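Local coordinates for protein type II restriction enzyme ngomi (Neisseria gonorrhoeae, PDB 1FIU) that cleaves double-stranded DNA as a magnesium-dependent homotetrameric type II restriction endonuclease, recognising 5'-GCCGGC-3' and cutting after the first G, at a contact of chain A with DNA and the interface of chains B and A. Numbering follows the deposited sequence. Chains: chain A/B, Type II restriction enzyme ngomi.

Contact 1: a contact of chain A with DNA. Residues chain A 66, 70, 140, 187. With nucleotides of chain C.
A:Gly66, on helix 62-81, packs closely against the sugar-phosphate backbone of the cleaved strand. Its CA lies 3.4 Å from O3' of DC1 and also touches C5' of DC2; with no side chain in between, the helix can come right up to the phosphodiester joining the two deoxycytidines. One turn on, the carboxylate OE2 of A:Glu70 lies 4.0 Å from C5' of DC1. A:Lys187, at the end of strand 179-187, is also close at its base, CA 3.6 Å from OP1 of DC2. Its tip is looser: the chain runs extended until its last torsion (chi4 -61°) turns NZ towards the 5'-phosphate, where it forms a long salt bridge of 3.7 Å with OP1 of DC1. Water 2, 3.0 Å from NZ, joins it to OP1 of DC1 and OP2 of DC2, so NZ reaches the second phosphate through solvent. Water 1 similarly links the carbonyl O of A:Gly66 to OP1 of DC2. A:Asp140, a magnesium ligand, has OD1 3.1 Å from OP2 of DC1; a metal shared by the two oxygens would account for this. A:Asp140 and the motif lysine A:Lys187 belong to the PD-(D/E)XK-type nuclease centre, which holds the freshly cut 5'-phosphate.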
loop_
_atom_site.group_PDB
_atom_site.type_symbol
_atom_site.label_atom_id
_atom_site.label_comp_id
_atom_site.label_asym_id
_atom_site.label_seq_id
_atom_site.Cartn_x
_atom_site.Cartn_y
_atom_site.Cartn_z
ATOM N N GLY A 66 -15.518 -22.410 -14.203
ATOM C CA GLY A 66 -15.061 -21.576 -13.094
ATOM C C GLY A 66 -15.602 -22.104 -11.759
ATOM O O GLY A 66 -14.874 -22.264 -10.776
ATOM N N GLU A 70 -13.453 -24.248 -8.707
ATOM C CA GLU A 70 -13.467 -23.821 -7.306
ATOM C C GLU A 70 -13.882 -24.995 -6.405
ATOM O O GLU A 70 -13.266 -25.260 -5.368
ATOM C CB GLU A 70 -14.490 -22.709 -7.076
ATOM C CG GLU A 70 -14.072 -21.341 -7.538
ATOM C CD GLU A 70 -15.203 -20.309 -7.430
ATOM O OE1 GLU A 70 -16.218 -20.581 -6.756
ATOM O OE2 GLU A 70 -15.063 -19.221 -8.015
ATOM N N ASP A 140 -13.029 -16.875 -3.194
ATOM C CA ASP A 140 -13.636 -18.032 -3.813
ATOM C C ASP A 140 -13.789 -19.173 -2.820
ATOM O O ASP A 140 -14.836 -19.828 -2.750
ATOM C CB ASP A 140 -12.786 -18.511 -4.987
ATOM C CG ASP A 140 -12.731 -17.504 -6.100
ATOM O OD1 ASP A 140 -13.554 -16.568 -6.089
ATOM O OD2 ASP A 140 -11.884 -17.645 -6.999
ATOM N N LYS A 187 -8.629 -19.581 -10.521
ATOM C CA LYS A 187 -8.795 -19.077 -11.890
ATOM C C LYS A 187 -8.570 -20.262 -12.823
ATOM O O LYS A 187 -7.441 -20.777 -12.948
ATOM C CB LYS A 187 -7.803 -17.931 -12.191
ATOM C CG LYS A 187 -8.085 -16.724 -11.284
ATOM C CD LYS A 187 -7.290 -15.483 -11.667
ATOM C CE LYS A 187 -7.758 -14.263 -10.833
ATOM N NZ LYS A 187 -9.211 -13.931 -11.074
ATOM O OP3 DC C 1 -14.916 -13.386 -9.349
ATOM P P DC C 1 -13.923 -14.359 -9.973
ATOM O OP1 DC C 1 -12.850 -13.677 -10.777
ATOM O OP2 DC C 1 -13.425 -15.372 -8.963
ATOM O "O5'" DC C 1 -14.765 -15.177 -11.096
ATOM C "C5'" DC C 1 -15.473 -16.357 -10.744
ATOM C "C4'" DC C 1 -15.975 -17.047 -11.986
ATOM O "O4'" DC C 1 -17.059 -16.237 -12.524
ATOM C "C3'" DC C 1 -14.943 -17.097 -13.109
ATOM O "O3'" DC C 1 -14.180 -18.286 -13.032
ATOM C "C2'" DC C 1 -15.802 -17.078 -14.362
ATOM C "C1'" DC C 1 -17.080 -16.352 -13.951
ATOM N N1 DC C 1 -17.022 -14.982 -14.502
ATOM C C2 DC C 1 -17.577 -14.751 -15.787
ATOM O O2 DC C 1 -17.984 -15.723 -16.437
ATOM N N3 DC C 1 -17.619 -13.480 -16.266
ATOM C C4 DC C 1 -17.110 -12.472 -15.550
ATOM N N4 DC C 1 -17.237 -11.225 -16.037
ATOM C C5 DC C 1 -16.460 -12.690 -14.281
ATOM C C6 DC C 1 -16.455 -13.947 -13.798
ATOM P P DC C 2 -12.687 -18.326 -13.682
ATOM O OP1 DC C 2 -12.142 -19.612 -13.196
ATOM O OP2 DC C 2 -11.968 -17.078 -13.434
ATOM O "O5'" DC C 2 -12.960 -18.464 -15.241
ATOM C "C5'" DC C 2 -13.774 -19.533 -15.730
ATOM C "C4'" DC C 2 -13.955 -19.415 -17.220
ATOM O "O4'" DC C 2 -14.702 -18.204 -17.516
ATOM C "C3'" DC C 2 -12.693 -19.375 -18.091
ATOM O "O3'" DC C 2 -12.969 -20.325 -19.133
ATOM C "C2'" DC C 2 -12.599 -17.913 -18.515
ATOM C "C1'" DC C 2 -14.056 -17.452 -18.525
ATOM N N1 DC C 2 -14.229 -16.030 -18.185
ATOM C C2 DC C 2 -14.781 -15.146 -19.136
ATOM O O2 DC C 2 -15.193 -15.607 -20.231
ATOM N N3 DC C 2 -14.865 -13.816 -18.827
ATOM C C4 DC C 2 -14.439 -13.371 -17.641
ATOM N N4 DC C 2 -14.450 -12.046 -17.411
ATOM C C5 DC C 2 -13.944 -14.263 -16.635
ATOM C C6 DC C 2 -13.849 -15.563 -16.948
HETATM O O HOH W 1 -12.321 -20.900 -10.836
HETATM O O HOH W 2 -11.428 -16.006 -11.121
#

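Contact 2: the interface of chains B and A. Residues chain B 164-168, 171; chain A 247, 278-279, 282.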
loop_
_atom_site.group_PDB
_atom_site.type_symbol
_atom_site.label_atom_id
_atom_site.label_comp_id
_atom_site.label_asym_id
_atom_site.label_seq_id
_atom_site.Cartn_x
_atom_site.Cartn_y
_atom_site.Cartn_z
ATOM N N ILE B 164 6.437 -35.465 -4.605
ATOM C CA ILE B 164 5.150 -34.762 -4.439
ATOM C C ILE B 164 5.351 -33.648 -3.409
ATOM O O ILE B 164 6.181 -33.794 -2.523
ATOM C CB ILE B 164 4.061 -35.751 -3.958
ATOM C CG1 ILE B 164 2.677 -35.085 -3.949
ATOM C CG2 ILE B 164 4.404 -36.302 -2.575
ATOM C CD1 ILE B 164 2.040 -34.943 -5.333
ATOM N N ALA B 165 4.613 -32.532 -3.535
ATOM C CA ALA B 165 4.733 -31.415 -2.580
ATOM C C ALA B 165 6.193 -31.038 -2.392
ATOM O O ALA B 165 6.674 -30.798 -1.261
ATOM C CB ALA B 165 4.106 -31.811 -1.226
ATOM N N THR B 166 6.886 -30.948 -3.524
ATOM C CA THR B 166 8.318 -30.690 -3.519
ATOM C C THR B 166 8.789 -29.287 -3.216
ATOM O O THR B 166 9.992 -29.078 -2.982
ATOM C CB THR B 166 8.958 -31.157 -4.848
ATOM O OG1 THR B 166 8.496 -30.334 -5.920
ATOM C CG2 THR B 166 8.572 -32.596 -5.143
ATOM N N TYR B 167 7.858 -28.329 -3.162
ATOM C CA TYR B 167 8.221 -26.942 -2.871
ATOM C C TYR B 167 7.589 -26.453 -1.574
ATOM O O TYR B 167 7.683 -25.256 -1.258
ATOM C CB TYR B 167 7.782 -26.024 -4.031
ATOM C CG TYR B 167 8.478 -26.367 -5.342
ATOM C CD1 TYR B 167 7.767 -26.915 -6.394
ATOM C CD2 TYR B 167 9.848 -26.180 -5.495
ATOM C CE1 TYR B 167 8.395 -27.278 -7.577
ATOM C CE2 TYR B 167 10.486 -26.540 -6.676
ATOM C CZ TYR B 167 9.747 -27.088 -7.704
ATOM O OH TYR B 167 10.356 -27.469 -8.877
ATOM N N ALA B 168 6.963 -27.363 -0.833
ATOM C CA ALA B 168 6.294 -26.999 0.429
ATOM C C ALA B 168 7.292 -26.327 1.366
ATOM O O ALA B 168 8.369 -26.858 1.651
ATOM C CB ALA B 168 5.707 -28.232 1.100
ATOM N N ARG B 171 9.115 -28.212 4.331
ATOM C CA ARG B 171 10.032 -29.332 4.153
ATOM C C ARG B 171 11.489 -28.963 4.187
ATOM O O ARG B 171 11.940 -28.065 3.497
ATOM C CB ARG B 171 9.661 -30.108 2.884
ATOM C CG ARG B 171 8.307 -30.763 3.075
ATOM C CD ARG B 171 7.852 -31.548 1.866
ATOM N NE ARG B 171 8.537 -32.842 1.787
ATOM C CZ ARG B 171 8.338 -33.700 0.797
ATOM N NH1 ARG B 171 7.489 -33.375 -0.173
ATOM N NH2 ARG B 171 8.959 -34.875 0.791
ATOM N N TYR A 247 4.167 -30.294 -12.502
ATOM C CA TYR A 247 5.213 -31.203 -13.011
ATOM C C TYR A 247 5.020 -31.464 -14.490
ATOM O O TYR A 247 6.001 -31.543 -15.255
ATOM C CB TYR A 247 5.182 -32.527 -12.258
ATOM C CG TYR A 247 5.061 -32.347 -10.757
ATOM C CD1 TYR A 247 4.192 -33.150 -10.026
ATOM C CD2 TYR A 247 5.806 -31.388 -10.085
ATOM C CE1 TYR A 247 4.062 -33.000 -8.648
ATOM C CE2 TYR A 247 5.685 -31.230 -8.692
ATOM C CZ TYR A 247 4.811 -32.040 -7.998
ATOM O OH TYR A 247 4.655 -31.910 -6.636
ATOM N N SER A 278 -0.141 -29.636 -5.091
ATOM C CA SER A 278 0.173 -30.518 -3.956
ATOM C C SER A 278 0.964 -29.845 -2.835
ATOM O O SER A 278 1.036 -30.378 -1.717
ATOM C CB SER A 278 0.930 -31.779 -4.429
ATOM O OG SER A 278 2.215 -31.432 -4.910
ATOM N N ASP A 279 1.534 -28.674 -3.106
ATOM C CA ASP A 279 2.272 -27.932 -2.084
ATOM C C ASP A 279 1.336 -27.124 -1.208
ATOM O O ASP A 279 1.692 -26.768 -0.085
ATOM C CB ASP A 279 3.261 -26.952 -2.721
ATOM C CG ASP A 279 4.372 -27.652 -3.457
ATOM O OD1 ASP A 279 5.113 -28.396 -2.798
ATOM O OD2 ASP A 279 4.500 -27.466 -4.688
ATOM N N LEU A 282 0.269 -28.377 2.658
ATOM C CA LEU A 282 1.368 -28.175 3.601
ATOM C C LEU A 282 1.688 -26.695 3.828
ATOM O O LEU A 282 2.030 -26.304 4.941
ATOM C CB LEU A 282 2.648 -28.925 3.129
ATOM C CG LEU A 282 2.696 -30.383 3.592
ATOM C CD1 LEU A 282 3.741 -31.135 2.736
ATOM C CD2 LEU A 282 3.056 -30.456 5.097
HETATM O O HOH W 3 5.773 -29.561 -5.854
#
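B:Tyr167 and A:Asp279 meet obliquely, ring and carboxylate planes 57° apart, with OD2 of the acid in plane at the ring edge, 3.7 Å from CD1. The other carboxylate oxygen, OD1, accepts a hydrogen bond of 2.8 Å from the backbone N of B:Tyr167, the N-H meeting it from above the carboxylate plane. CG of A:Asp279 stands anti to its carbonyl carbon (chi1 -67°), turning the short acid into the bend of B:164-168; a short side chain with two acceptors can bind the loop backbone and a water together. B:Thr166 and A:Tyr247 reach tip to tip, and water 3 joins their hydroxyls, lying in plane at the tyrosine edge, 2.7 Å from OH. The same water meets OD2 of A:Asp279, so one solvent molecule ties three side chains. OG of small A:Ser278 accepts a hydrogen bond from N of B:Ala165, 3.0 Å long, while its CB packs tightly against CD1 of B:Ile164 at 3.5 Å. The small methyls of B:Ala168 and B:Ala165 let A:Leu282 lie close against the loop, CB to CB of B:Ala168 at 3.7 Å. Behind the bend, NH1 of B:Arg171 donates to O of both B:Ile164 and B:Ala165, which should stiffen it. The site sets a loop of chain B against the start of helix 246-256 and the C-terminal 3-10 helix 277-279 and helix 280-283 of chain A.

Contact 3: the interface of chains B and A. Residues chain B 145, 169-170, 179, 212; chain A 282-283, 285-286.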
loop_
_atom_site.group_PDB
_atom_site.type_symbol
_atom_site.label_atom_id
_atom_site.label_comp_id
_atom_site.label_asym_id
_atom_site.label_seq_id
_atom_site.Cartn_x
_atom_site.Cartn_y
_atom_site.Cartn_z
ATOM N N ARG B 145 10.208 -20.668 13.020
ATOM C CA ARG B 145 9.843 -22.093 13.031
ATOM C C ARG B 145 10.849 -22.853 12.176
ATOM O O ARG B 145 11.041 -22.530 11.013
ATOM C CB ARG B 145 8.446 -22.320 12.428
ATOM C CG ARG B 145 7.911 -23.732 12.705
ATOM C CD ARG B 145 6.573 -23.988 12.066
ATOM N NE ARG B 145 6.117 -25.349 12.344
ATOM C CZ ARG B 145 4.905 -25.806 12.054
ATOM N NH1 ARG B 145 4.014 -25.006 11.473
ATOM N NH2 ARG B 145 4.572 -27.065 12.350
ATOM N N SER B 169 6.922 -25.160 1.866
ATOM C CA SER B 169 7.800 -24.410 2.743
ATOM C C SER B 169 8.316 -25.144 3.979
ATOM O O SER B 169 9.453 -24.920 4.398
ATOM C CB SER B 169 7.092 -23.132 3.205
ATOM O OG SER B 169 6.825 -22.307 2.077
ATOM N N LEU B 170 7.488 -26.004 4.561
ATOM C CA LEU B 170 7.901 -26.696 5.780
ATOM C C LEU B 170 8.898 -27.794 5.576
ATOM O O LEU B 170 9.481 -28.262 6.556
ATOM C CB LEU B 170 6.706 -27.309 6.484
ATOM C CG LEU B 170 5.831 -26.294 7.201
ATOM C CD1 LEU B 170 4.499 -26.940 7.601
ATOM C CD2 LEU B 170 6.584 -25.818 8.465
ATOM N N LEU B 179 11.294 -20.574 8.870
ATOM C CA LEU B 179 10.208 -19.631 8.579
ATOM C C LEU B 179 10.095 -18.561 9.664
ATOM O O LEU B 179 10.256 -18.846 10.848
ATOM C CB LEU B 179 8.882 -20.395 8.498
ATOM C CG LEU B 179 8.737 -21.309 7.263
ATOM C CD1 LEU B 179 7.813 -22.489 7.572
ATOM C CD2 LEU B 179 8.189 -20.469 6.092
ATOM N N ARG B 212 3.206 -16.708 3.655
ATOM C CA ARG B 212 2.280 -16.055 4.594
ATOM C C ARG B 212 2.989 -14.988 5.431
ATOM O O ARG B 212 4.096 -15.172 5.894
ATOM C CB ARG B 212 1.611 -17.065 5.548
ATOM C CG ARG B 212 0.415 -16.420 6.338
ATOM C CD ARG B 212 -0.267 -17.361 7.355
ATOM N NE ARG B 212 -1.341 -16.661 8.065
ATOM C CZ ARG B 212 -2.118 -17.181 9.020
ATOM N NH1 ARG B 212 -1.966 -18.438 9.423
ATOM N NH2 ARG B 212 -3.070 -16.427 9.582
ATOM N N LEU A 282 0.269 -28.377 2.658
ATOM C CA LEU A 282 1.368 -28.175 3.601
ATOM C C LEU A 282 1.688 -26.695 3.828
ATOM O O LEU A 282 2.030 -26.304 4.941
ATOM C CB LEU A 282 2.648 -28.925 3.129
ATOM C CG LEU A 282 2.696 -30.383 3.592
ATOM C CD1 LEU A 282 3.741 -31.135 2.736
ATOM C CD2 LEU A 282 3.056 -30.456 5.097
ATOM N N ASP A 283 1.559 -25.861 2.795
ATOM C CA ASP A 283 1.827 -24.433 2.980
ATOM C C ASP A 283 0.760 -23.800 3.890
ATOM O O ASP A 283 1.031 -22.778 4.529
ATOM C CB ASP A 283 1.901 -23.706 1.636
ATOM C CG ASP A 283 3.249 -23.903 0.957
ATOM O OD1 ASP A 283 4.121 -24.563 1.573
ATOM O OD2 ASP A 283 3.447 -23.388 -0.161
ATOM N N ALA A 285 -0.176 -25.127 6.495
ATOM C CA ALA A 285 0.145 -25.628 7.834
ATOM C C ALA A 285 1.297 -24.908 8.528
ATOM O O ALA A 285 1.685 -25.286 9.631
ATOM C CB ALA A 285 0.443 -27.159 7.764
ATOM N N VAL A 286 1.838 -23.858 7.914
ATOM C CA VAL A 286 2.979 -23.161 8.532
ATOM C C VAL A 286 2.573 -22.490 9.852
ATOM O O VAL A 286 3.423 -22.404 10.750
ATOM C CB VAL A 286 3.578 -22.093 7.595
ATOM C CG1 VAL A 286 4.128 -22.747 6.316
ATOM C CG2 VAL A 286 2.520 -21.076 7.260
ATOM O OXT VAL A 286 1.407 -22.046 9.956
HETATM O O HOH W 4 4.711 -26.068 3.909
#
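The C-terminal tail of chain A, leaving helix 280-283, lies across chain B and ends at A:Val286, whose terminal carboxylate is met by B:Arg145 of strand 141-145. The arginine is extended, with CG anti to the backbone N (chi1 -167°), a reach that suits it to grasp a chain end. Its NH1 donates to O of A:Val286 at 2.8 Å, in the guanidinium plane but from above the carboxylate plane. The same NH1 meets O of A:Ala285 at 3.0 Å, there on a carbonyl lone pair, and the opposite charges of guanidinium and terminal carboxylate should strengthen the grip. B:Leu170 lays CD2 over one guanidinium face, 3.8 Å above the plane and towards the rim of the group. A:Val286 packs its CG1 branch against two leucines: it touches CD1 of B:Leu179 at 3.9 Å, the two side chains crossing at about a right angle, and CG of B:Leu170 at 4.0 Å. At the other end A:Asp283 turns the syn lone pair of OD1 to the backbone N of B:Ser169, 2.9 Å away, in a fairly straight bond of 161°. Water 4 bridges that OD1 to N of B:Leu170. The tail thus rests between the B:169-170 loop and strands 141-145 and 179-187 of chain B.

Contacts 2 and 3 are neighbouring stretches of one two-fold interface, their C-alpha centres about 11 Å apart, and A:Leu282 belongs to both. In each, the C-terminal segment of chain A docks on consecutive parts of a chain B loop; by the two-fold, each subunit docks this segment on its partner. Contact 1 lies about 21 Å from contact 2 and about 24 Å from contact 3, at the DNA. Strand 179-187 runs in each subunit from the interface, where it starts with the leucine of contact 3, to the active-site lysine of contact 1; the structure alone does not show any coupling between them.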